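PDB 6M5Z: GH30 Xylanase C from Talaromyces cellulolyticus CF-2612, which probably hydrolyses internal beta-1,4-xylosidic bonds in the backbone of xylan, acting as a glycoside hydrolase family 30 endoxylanase. Local coordinates for residues A[144-150]-A[198-204]; A[412-418]-A[449-455]; A[292-296]-A[348-352]. All coordinates share one frame. Residues are numbered along the deposited sequence.

Contact 1. Residues A[144-150]-A[198-204]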
loop_
_atom_site.group_PDB
_atom_site.type_symbol
_atom_site.label_atom_id
_atom_site.label_comp_id
_atom_site.label_asym_id
_atom_site.label_seq_id
_atom_site.Cartn_x
_atom_site.Cartn_y
_atom_site.Cartn_z
ATOM N N VAL A 144 -1.678 18.036 -17.714
ATOM C CA VAL A 144 -1.762 17.024 -16.633
ATOM C C VAL A 144 -0.589 16.056 -16.741
ATOM O O VAL A 144 -0.296 15.426 -15.719
ATOM C CB VAL A 144 -3.096 16.269 -16.605
ATOM C CG1 VAL A 144 -4.240 17.242 -16.331
ATOM C CG2 VAL A 144 -3.329 15.499 -17.858
ATOM N N ALA A 145 0.052 15.941 -17.897
ATOM C CA ALA A 145 1.098 14.909 -18.130
ATOM C C ALA A 145 2.513 15.511 -18.320
ATOM O O ALA A 145 2.653 16.734 -18.470
ATOM C CB ALA A 145 0.689 14.051 -19.306
ATOM N N ASN A 146 3.541 14.657 -18.383
ATOM C CA ASN A 146 4.947 15.063 -18.668
ATOM C C ASN A 146 5.432 16.079 -17.626
ATOM O O ASN A 146 6.210 16.997 -17.976
ATOM C CB ASN A 146 5.070 15.547 -20.120
ATOM C CG ASN A 146 4.718 14.429 -21.081
ATOM O OD1 ASN A 146 5.459 13.441 -21.163
ATOM N ND2 ASN A 146 3.565 14.518 -21.725
ATOM N N GLY A 147 5.102 15.857 -16.356
ATOM C CA GLY A 147 5.661 16.616 -15.217
ATOM C C GLY A 147 4.974 17.953 -15.035
ATOM O O GLY A 147 3.732 17.995 -15.071
ATOM N N GLY A 148 5.749 19.001 -14.800
ATOM C CA GLY A 148 5.220 20.320 -14.426
ATOM C C GLY A 148 5.114 20.417 -12.931
ATOM O O GLY A 148 5.131 19.354 -12.252
ATOM N N TYR A 149 5.045 21.650 -12.409
ATOM C CA TYR A 149 5.069 21.889 -10.951
ATOM C C TYR A 149 3.785 22.615 -10.579
ATOM O O TYR A 149 3.265 23.366 -11.393
ATOM C CB TYR A 149 6.303 22.697 -10.541
ATOM C CG TYR A 149 7.626 22.029 -10.826
ATOM C CD1 TYR A 149 8.208 22.052 -12.080
ATOM C CD2 TYR A 149 8.282 21.353 -9.832
ATOM C CE1 TYR A 149 9.410 21.395 -12.323
ATOM C CE2 TYR A 149 9.477 20.698 -10.062
ATOM C CZ TYR A 149 10.047 20.730 -11.317
ATOM O OH TYR A 149 11.228 20.065 -11.498
ATOM N N LEU A 150 3.336 22.458 -9.346
ATOM C CA LEU A 150 2.206 23.263 -8.826
ATOM C C LEU A 150 2.601 24.745 -8.777
ATOM O O LEU A 150 3.565 25.091 -8.105
ATOM C CB LEU A 150 1.852 22.745 -7.439
ATOM C CG LEU A 150 0.737 23.526 -6.745
ATOM C CD1 LEU A 150 -0.578 23.391 -7.485
ATOM C CD2 LEU A 150 0.610 22.987 -5.319
ATOM N N PRO A 198 6.531 10.938 -16.545
ATOM C CA PRO A 198 6.096 10.127 -17.675
ATOM C C PRO A 198 5.004 10.845 -18.505
ATOM O O PRO A 198 4.500 11.866 -18.102
ATOM C CB PRO A 198 5.507 8.911 -16.986
ATOM C CG PRO A 198 4.902 9.478 -15.741
ATOM C CD PRO A 198 5.938 10.492 -15.266
ATOM N N ASN A 199 4.659 10.245 -19.655
ATOM C CA ASN A 199 3.617 10.730 -20.604
ATOM C C ASN A 199 2.229 10.315 -20.099
ATOM O O ASN A 199 1.438 9.697 -20.852
ATOM C CB ASN A 199 3.865 10.175 -22.013
ATOM C CG ASN A 199 2.940 10.811 -23.021
ATOM O OD1 ASN A 199 2.600 11.986 -22.875
ATOM N ND2 ASN A 199 2.496 10.034 -24.004
ATOM N N TYR A 200 1.928 10.605 -18.842
ATOM C CA TYR A 200 0.557 10.496 -18.294
ATOM C C TYR A 200 0.571 11.339 -17.031
ATOM O O TYR A 200 1.622 11.998 -16.719
ATOM C CB TYR A 200 0.116 9.043 -18.032
ATOM C CG TYR A 200 1.037 8.248 -17.136
ATOM C CD1 TYR A 200 1.036 8.413 -15.759
ATOM C CD2 TYR A 200 1.945 7.323 -17.659
ATOM C CE1 TYR A 200 1.889 7.683 -14.939
ATOM C CE2 TYR A 200 2.815 6.599 -16.846
ATOM C CZ TYR A 200 2.780 6.773 -15.478
ATOM O OH TYR A 200 3.638 6.133 -14.621
ATOM N N ASP A 201 -0.561 11.404 -16.361
ATOM C CA ASP A 201 -0.743 12.268 -15.179
ATOM C C ASP A 201 0.500 12.227 -14.267
ATOM O O ASP A 201 0.896 11.126 -13.782
ATOM C CB ASP A 201 -1.910 11.848 -14.283
ATOM C CG ASP A 201 -3.306 11.805 -14.893
ATOM O OD1 ASP A 201 -3.397 11.680 -16.117
ATOM O OD2 ASP A 201 -4.291 11.777 -14.072
ATOM N N SER A 202 1.100 13.398 -14.018
ATOM C CA SER A 202 2.350 13.499 -13.241
ATOM C C SER A 202 2.523 14.933 -12.786
ATOM O O SER A 202 1.878 15.836 -13.356
ATOM C CB SER A 202 3.528 13.023 -14.017
ATOM O OG SER A 202 3.532 13.617 -15.294
ATOM N N MET A 203 3.326 15.096 -11.761
ATOM C CA MET A 203 3.580 16.449 -11.191
ATOM C C MET A 203 4.784 16.327 -10.287
ATOM O O MET A 203 4.919 15.316 -9.586
ATOM C CB MET A 203 2.369 17.030 -10.452
ATOM C CG MET A 203 2.581 18.461 -10.024
ATOM S SD MET A 203 1.047 19.301 -9.522
ATOM C CE MET A 203 0.819 18.640 -7.888
ATOM N N LEU A 204 5.676 17.313 -10.386
ATOM C CA LEU A 204 7.028 17.204 -9.809
ATOM C C LEU A 204 7.217 18.048 -8.546
ATOM O O LEU A 204 6.531 19.042 -8.313
ATOM C CB LEU A 204 8.039 17.581 -10.902
ATOM C CG LEU A 204 7.871 16.919 -12.278
ATOM C CD1 LEU A 204 9.033 17.329 -13.184
ATOM C CD2 LEU A 204 7.718 15.403 -12.175
HETATM O O HOH W 1 4.487 20.584 -7.552
#

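Contact 2. Residues A[412-418]-A[449-455]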
loop_
_atom_site.group_PDB
_atom_site.type_symbol
_atom_site.label_atom_id
_atom_site.label_comp_id
_atom_site.label_asym_id
_atom_site.label_seq_id
_atom_site.Cartn_x
_atom_site.Cartn_y
_atom_site.Cartn_z
ATOM N N ALA A 412 3.659 -21.145 24.218
ATOM C CA ALA A 412 2.410 -21.243 23.457
ATOM C C ALA A 412 1.465 -22.148 24.212
ATOM O O ALA A 412 1.918 -23.219 24.609
ATOM C CB ALA A 412 2.678 -21.798 22.081
ATOM N N SER A 413 0.197 -21.761 24.306
ATOM C CA SER A 413 -0.899 -22.674 24.683
ATOM C C SER A 413 -1.445 -23.370 23.430
ATOM O O SER A 413 -1.834 -24.536 23.532
ATOM C CB SER A 413 -1.973 -21.978 25.474
ATOM O OG SER A 413 -2.616 -21.007 24.704
ATOM N N LYS A 414 -1.494 -22.692 22.279
ATOM C CA LYS A 414 -2.090 -23.251 21.041
ATOM C C LYS A 414 -1.387 -22.634 19.828
ATOM O O LYS A 414 -0.862 -21.506 19.942
ATOM C CB LYS A 414 -3.557 -22.855 20.844
ATOM C CG LYS A 414 -4.596 -23.584 21.664
ATOM C CD LYS A 414 -5.857 -22.769 21.748
ATOM C CE LYS A 414 -6.219 -22.096 20.438
ATOM N NZ LYS A 414 -7.202 -21.004 20.637
ATOM N N VAL A 415 -1.426 -23.333 18.701
ATOM C CA VAL A 415 -0.854 -22.799 17.439
ATOM C C VAL A 415 -1.764 -23.236 16.300
ATOM O O VAL A 415 -2.179 -24.406 16.284
ATOM C CB VAL A 415 0.617 -23.212 17.232
ATOM C CG1 VAL A 415 0.838 -24.714 17.240
ATOM C CG2 VAL A 415 1.170 -22.599 15.950
ATOM N N SER A 416 -2.100 -22.295 15.404
ATOM C CA SER A 416 -2.700 -22.566 14.082
ATOM C C SER A 416 -1.655 -22.122 13.071
ATOM O O SER A 416 -1.236 -20.999 13.169
ATOM C CB SER A 416 -4.025 -21.850 13.895
ATOM O OG SER A 416 -4.953 -22.306 14.860
ATOM N N ALA A 417 -1.210 -23.001 12.190
ATOM C CA ALA A 417 -0.157 -22.677 11.213
ATOM C C ALA A 417 -0.618 -23.016 9.796
ATOM O O ALA A 417 -1.516 -23.869 9.573
ATOM C CB ALA A 417 1.136 -23.351 11.563
ATOM N N TYR A 418 -0.046 -22.263 8.858
ATOM C CA TYR A 418 -0.391 -22.261 7.424
ATOM C C TYR A 418 0.895 -22.199 6.628
ATOM O O TYR A 418 1.895 -21.630 7.115
ATOM C CB TYR A 418 -1.263 -21.064 7.058
ATOM C CG TYR A 418 -2.427 -20.925 7.989
ATOM C CD1 TYR A 418 -2.218 -20.339 9.223
ATOM C CD2 TYR A 418 -3.683 -21.412 7.686
ATOM C CE1 TYR A 418 -3.237 -20.232 10.144
ATOM C CE2 TYR A 418 -4.725 -21.290 8.594
ATOM C CZ TYR A 418 -4.495 -20.686 9.818
ATOM O OH TYR A 418 -5.448 -20.500 10.782
ATOM N N VAL A 449 5.830 -20.206 5.726
ATOM C CA VAL A 449 4.988 -20.751 6.812
ATOM C C VAL A 449 4.626 -19.575 7.727
ATOM O O VAL A 449 5.528 -18.843 8.107
ATOM C CB VAL A 449 5.724 -21.850 7.595
ATOM C CG1 VAL A 449 4.885 -22.313 8.791
ATOM C CG2 VAL A 449 6.075 -23.023 6.684
ATOM N N THR A 450 3.352 -19.442 8.066
ATOM C CA THR A 450 2.909 -18.488 9.093
ATOM C C THR A 450 2.339 -19.240 10.298
ATOM O O THR A 450 1.414 -20.032 10.129
ATOM C CB THR A 450 1.898 -17.522 8.498
ATOM O OG1 THR A 450 2.566 -16.808 7.449
ATOM C CG2 THR A 450 1.417 -16.603 9.590
ATOM N N PHE A 451 2.906 -19.010 11.467
ATOM C CA PHE A 451 2.449 -19.570 12.763
ATOM C C PHE A 451 1.629 -18.486 13.461
ATOM O O PHE A 451 2.164 -17.393 13.648
ATOM C CB PHE A 451 3.649 -19.928 13.648
ATOM C CG PHE A 451 4.628 -20.919 13.062
ATOM C CD1 PHE A 451 5.692 -20.485 12.284
ATOM C CD2 PHE A 451 4.495 -22.290 13.280
ATOM C CE1 PHE A 451 6.582 -21.384 11.721
ATOM C CE2 PHE A 451 5.409 -23.193 12.731
ATOM C CZ PHE A 451 6.427 -22.738 11.924
ATOM N N VAL A 452 0.402 -18.791 13.851
ATOM C CA VAL A 452 -0.435 -17.895 14.684
ATOM C C VAL A 452 -0.490 -18.522 16.077
ATOM O O VAL A 452 -1.180 -19.556 16.263
ATOM C CB VAL A 452 -1.835 -17.727 14.091
ATOM C CG1 VAL A 452 -2.697 -16.789 14.917
ATOM C CG2 VAL A 452 -1.768 -17.326 12.627
ATOM N N ILE A 453 0.225 -17.911 17.006
ATOM C CA ILE A 453 0.493 -18.545 18.328
ATOM C C ILE A 453 -0.361 -17.856 19.370
ATOM O O ILE A 453 -0.360 -16.594 19.423
ATOM C CB ILE A 453 1.976 -18.480 18.642
ATOM C CG1 ILE A 453 2.729 -19.275 17.574
ATOM C CG2 ILE A 453 2.249 -18.955 20.065
ATOM C CD1 ILE A 453 4.173 -18.967 17.507
ATOM N N THR A 454 -1.057 -18.632 20.181
ATOM C CA THR A 454 -1.773 -18.127 21.371
ATOM C C THR A 454 -0.954 -18.543 22.582
ATOM O O THR A 454 -0.592 -19.735 22.682
ATOM C CB THR A 454 -3.205 -18.662 21.471
ATOM O OG1 THR A 454 -3.849 -18.392 20.231
ATOM C CG2 THR A 454 -3.999 -18.025 22.597
ATOM N N THR A 455 -0.615 -17.586 23.434
ATOM C CA THR A 455 0.111 -17.893 24.686
ATOM C C THR A 455 -0.901 -17.961 25.840
ATOM O O THR A 455 -2.108 -17.648 25.703
ATOM C CB THR A 455 1.248 -16.891 24.886
ATOM O OG1 THR A 455 0.607 -15.655 25.171
ATOM C CG2 THR A 455 2.193 -16.773 23.699
ATOM O OXT THR A 455 -0.529 -18.305 26.978
#

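Contact 3. Residues A[292-296]-A[348-352]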
loop_
_atom_site.group_PDB
_atom_site.type_symbol
_atom_site.label_atom_id
_atom_site.label_comp_id
_atom_site.label_asym_id
_atom_site.label_seq_id
_atom_site.Cartn_x
_atom_site.Cartn_y
_atom_site.Cartn_z
ATOM N N PHE A 292 0.934 -12.364 -15.974
ATOM C CA PHE A 292 0.241 -12.866 -14.772
ATOM C C PHE A 292 0.593 -14.337 -14.599
ATOM O O PHE A 292 0.579 -15.065 -15.613
ATOM C CB PHE A 292 -1.259 -12.688 -14.920
ATOM C CG PHE A 292 -2.057 -12.930 -13.673
ATOM C CD1 PHE A 292 -2.591 -14.172 -13.412
ATOM C CD2 PHE A 292 -2.389 -11.869 -12.849
ATOM C CE1 PHE A 292 -3.410 -14.366 -12.315
ATOM C CE2 PHE A 292 -3.194 -12.088 -11.743
ATOM C CZ PHE A 292 -3.719 -13.317 -11.492
ATOM N N THR A 293 0.971 -14.743 -13.386
ATOM C CA THR A 293 1.327 -16.161 -13.126
ATOM C C THR A 293 0.761 -16.631 -11.783
ATOM O O THR A 293 0.749 -15.878 -10.798
ATOM C CB THR A 293 2.829 -16.417 -13.239
ATOM O OG1 THR A 293 3.028 -17.828 -13.200
ATOM C CG2 THR A 293 3.641 -15.786 -12.144
ATOM N N THR A 294 0.337 -17.890 -11.758
ATOM C CA THR A 294 -0.082 -18.590 -10.532
ATOM C C THR A 294 1.179 -19.130 -9.864
ATOM O O THR A 294 1.087 -19.585 -8.743
ATOM C CB THR A 294 -1.092 -19.697 -10.850
ATOM O OG1 THR A 294 -0.394 -20.599 -11.706
ATOM C CG2 THR A 294 -2.374 -19.166 -11.463
ATOM N N THR A 295 2.337 -19.080 -10.524
ATOM C CA THR A 295 3.597 -19.644 -9.984
ATOM C C THR A 295 3.959 -19.066 -8.611
ATOM O O THR A 295 4.046 -17.846 -8.473
ATOM C CB THR A 295 4.778 -19.468 -10.944
ATOM O OG1 THR A 295 4.369 -20.222 -12.090
ATOM C CG2 THR A 295 6.085 -19.972 -10.374
ATOM N N TRP A 296 4.196 -19.950 -7.654
ATOM C CA TRP A 296 4.804 -19.605 -6.353
ATOM C C TRP A 296 6.320 -19.569 -6.499
ATOM O O TRP A 296 6.942 -18.555 -6.150
ATOM C CB TRP A 296 4.338 -20.600 -5.282
ATOM C CG TRP A 296 4.992 -20.354 -3.971
ATOM C CD1 TRP A 296 6.103 -20.971 -3.473
ATOM C CD2 TRP A 296 4.688 -19.265 -3.071
ATOM N NE1 TRP A 296 6.430 -20.423 -2.260
ATOM C CE2 TRP A 296 5.581 -19.373 -1.997
ATOM C CE3 TRP A 296 3.700 -18.269 -3.046
ATOM C CZ2 TRP A 296 5.537 -18.529 -0.894
ATOM C CZ3 TRP A 296 3.669 -17.407 -1.971
ATOM C CH2 TRP A 296 4.560 -17.548 -0.904
ATOM N N GLN A 348 -9.026 -15.532 -11.568
ATOM C CA GLN A 348 -7.817 -16.287 -11.191
ATOM C C GLN A 348 -6.975 -15.457 -10.214
ATOM O O GLN A 348 -6.822 -14.257 -10.425
ATOM C CB GLN A 348 -7.026 -16.654 -12.444
ATOM C CG GLN A 348 -5.974 -17.691 -12.155
ATOM C CD GLN A 348 -5.171 -17.972 -13.397
ATOM O OE1 GLN A 348 -4.616 -17.045 -14.009
ATOM N NE2 GLN A 348 -5.152 -19.240 -13.797
ATOM N N ALA A 349 -6.439 -16.097 -9.195
ATOM C CA ALA A 349 -5.510 -15.486 -8.222
ATOM C C ALA A 349 -4.065 -15.747 -8.637
ATOM O O ALA A 349 -3.721 -16.923 -9.034
ATOM C CB ALA A 349 -5.779 -16.098 -6.876
ATOM N N SER A 350 -3.193 -14.754 -8.512
ATOM C CA SER A 350 -1.742 -14.942 -8.774
ATOM C C SER A 350 -1.045 -15.599 -7.587
ATOM O O SER A 350 -1.595 -15.597 -6.456
ATOM C CB SER A 350 -1.071 -13.641 -9.097
ATOM O OG SER A 350 -1.166 -12.727 -8.001
ATOM N N GLY A 351 0.180 -16.083 -7.776
ATOM C CA GLY A 351 0.999 -16.528 -6.654
ATOM C C GLY A 351 1.266 -15.362 -5.695
ATOM O O GLY A 351 1.316 -15.611 -4.489
ATOM N N THR A 352 1.418 -14.162 -6.232
ATOM C CA THR A 352 1.723 -12.932 -5.448
ATOM C C THR A 352 0.580 -12.657 -4.474
ATOM O O THR A 352 0.851 -12.249 -3.333
ATOM C CB THR A 352 2.051 -11.793 -6.392
ATOM O OG1 THR A 352 3.247 -12.274 -7.037
ATOM C CG2 THR A 352 2.343 -10.506 -5.650
HETATM O O HOH W 2 2.317 -14.461 -9.018
#

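Contact 1. Residues A[144-150]-A[198-204]
Leu-204 N donates to Gly-148 O at 2.8 Å, and Ser-202 N to Val-144 O at 3.0 Å, tying two irregular loops together by their backbones. Between these bonds the hydroxyl of Ser-202 substitutes for a main-chain acceptor: its OG takes the hydrogen of Gly-147 N (2.9 Å) and donates its own to Tyr-200 O (2.9 Å), a dual role suited to a small hydroxyl. Farther out, Asn-146 N reaches Pro-198 O (3.0 Å), and Asn-146 ND2 meets Asn-199 OD1 (2.9 Å). Gly-147 has a positive phi, and a CB there would collide with Leu-204 CD1. Leu-204 packs CB over the Tyr-149 ring, a CH-pi contact 3.9 Å from CB to the centroid. Leu-150 CB lies 4.1 Å from Met-203 SD. These loops follow strands 126-131 and 187-189 of the TIM barrel, on the side where such barrels place their active sites. Asp-201 forms a salt bridge with Arg-81 of strand 77-82, while Leu-150 and Met-203 both pack on Tyr-167 of helix 164-180.

Contact 2. Residues A[412-418]-A[449-455]
Tyr-418, Thr-454 and Val-452 contribute most to this antiparallel strand pairing in the beta-sandwich domain; the segments 414-418 and 449-454 run 162° apart, with axes 4.7 Å from each other. All three project from the same face of the sheet, along with Lys-414, Ser-416 and Thr-450. Val-452 sits in a hydrogen-bonded pair with Ser-416: Val-452 N gives to Ser-416 O at 2.8 Å, and Ser-416 N to Val-452 O at 3.0 Å. Beta-branched valine suits an extended strand, and its CG2 approaches the edge of the Tyr-418 ring, 4.1 Å from CE1. That ring also stacks on Phe-362, while Thr-450, paired with Tyr-418, sends its hydroxyl to Met-358 O of helix 351-360. The other face is apolar: Val-415, Ala-417, Phe-451 and Ile-453 line it, and small Ala-417 accommodates the Phe-451 ring (CB to CD2 3.9 Å). Phe-451 and Val-415 reach Val-439 of strand 438-443. Thr-454 forms a hydrogen-bonded pair with Lys-414, their CB atoms 4.3 Å apart. Here Ser-413 and Lys-414 together face Thr-454 in a classic beta bulge: Thr-454 O accepts from Ser-413 N at 2.7 Å and from Lys-414 N at 3.1 Å.

Contact 3. Residues A[292-296]-A[348-352]
The Phe-292 ring lies with one face over Ser-350, whose CB is 4.0 Å from the ring centroid and 27° off its normal, a CH-pi contact. At the ring edge, Phe-292 CE1 comes within 3.4 Å of Gln-348 OE1, and the carboxamide carbon CD of Gln-348 lies 3.6 Å from the methyl CG2 of Thr-294. A flat aromatic suits this position, covering the join between strand 346-349 and helix 351-360, with Phe-292 CZ 3.3 Å from Ser-350 N. Ser-350 is the N-cap of that helix; the Ser-350 OG is hydrogen-bonded to Leu-353 N and also to Leu-339 O. The facing segment belongs to the loop between strand 279-284 of the TIM barrel and helix 305-318. Gly-351 N, in the first turn and so without an i-4 carbonyl within the helix, donates to Thr-293 O of this loop at 3.1 Å. A water bridges onward, 2.8 Å from Thr-293 O and 2.9 Å from Thr-352 N. Gly-351 has to be small because any CB would run into Thr-295 O. Beyond it, the edge of the Trp-296 indole nears the helix, with CE3 3.9 Å from Gly-351 O, and its NE1 is hydrogen-bonded to Arg-446 O.

Overall arrangement
Each contact mixes buried and exposed residues. Contact 1 joins two barrel loops by scattered backbone and side-chain hydrogen bonds, exposed at Asn-146 and Asn-199 but buried at Gly-147, Ser-202 and Met-203. Contact 2, on the opposite side of the chain's centre, is regular sheet pairing, largely buried on its apolar face, with Lys-414 and Ser-416 exposed on the other. Contact 3 joins a barrel loop to the start of a helix through a single direct hydrogen bond, a water and aromatic packing. Contact 1 shares no element with the others and lies about 32 Å from contact 2 between nearest atoms, whereas contacts 2 and 3, about 7 Å apart at their nearest atoms, meet round helix 351-360.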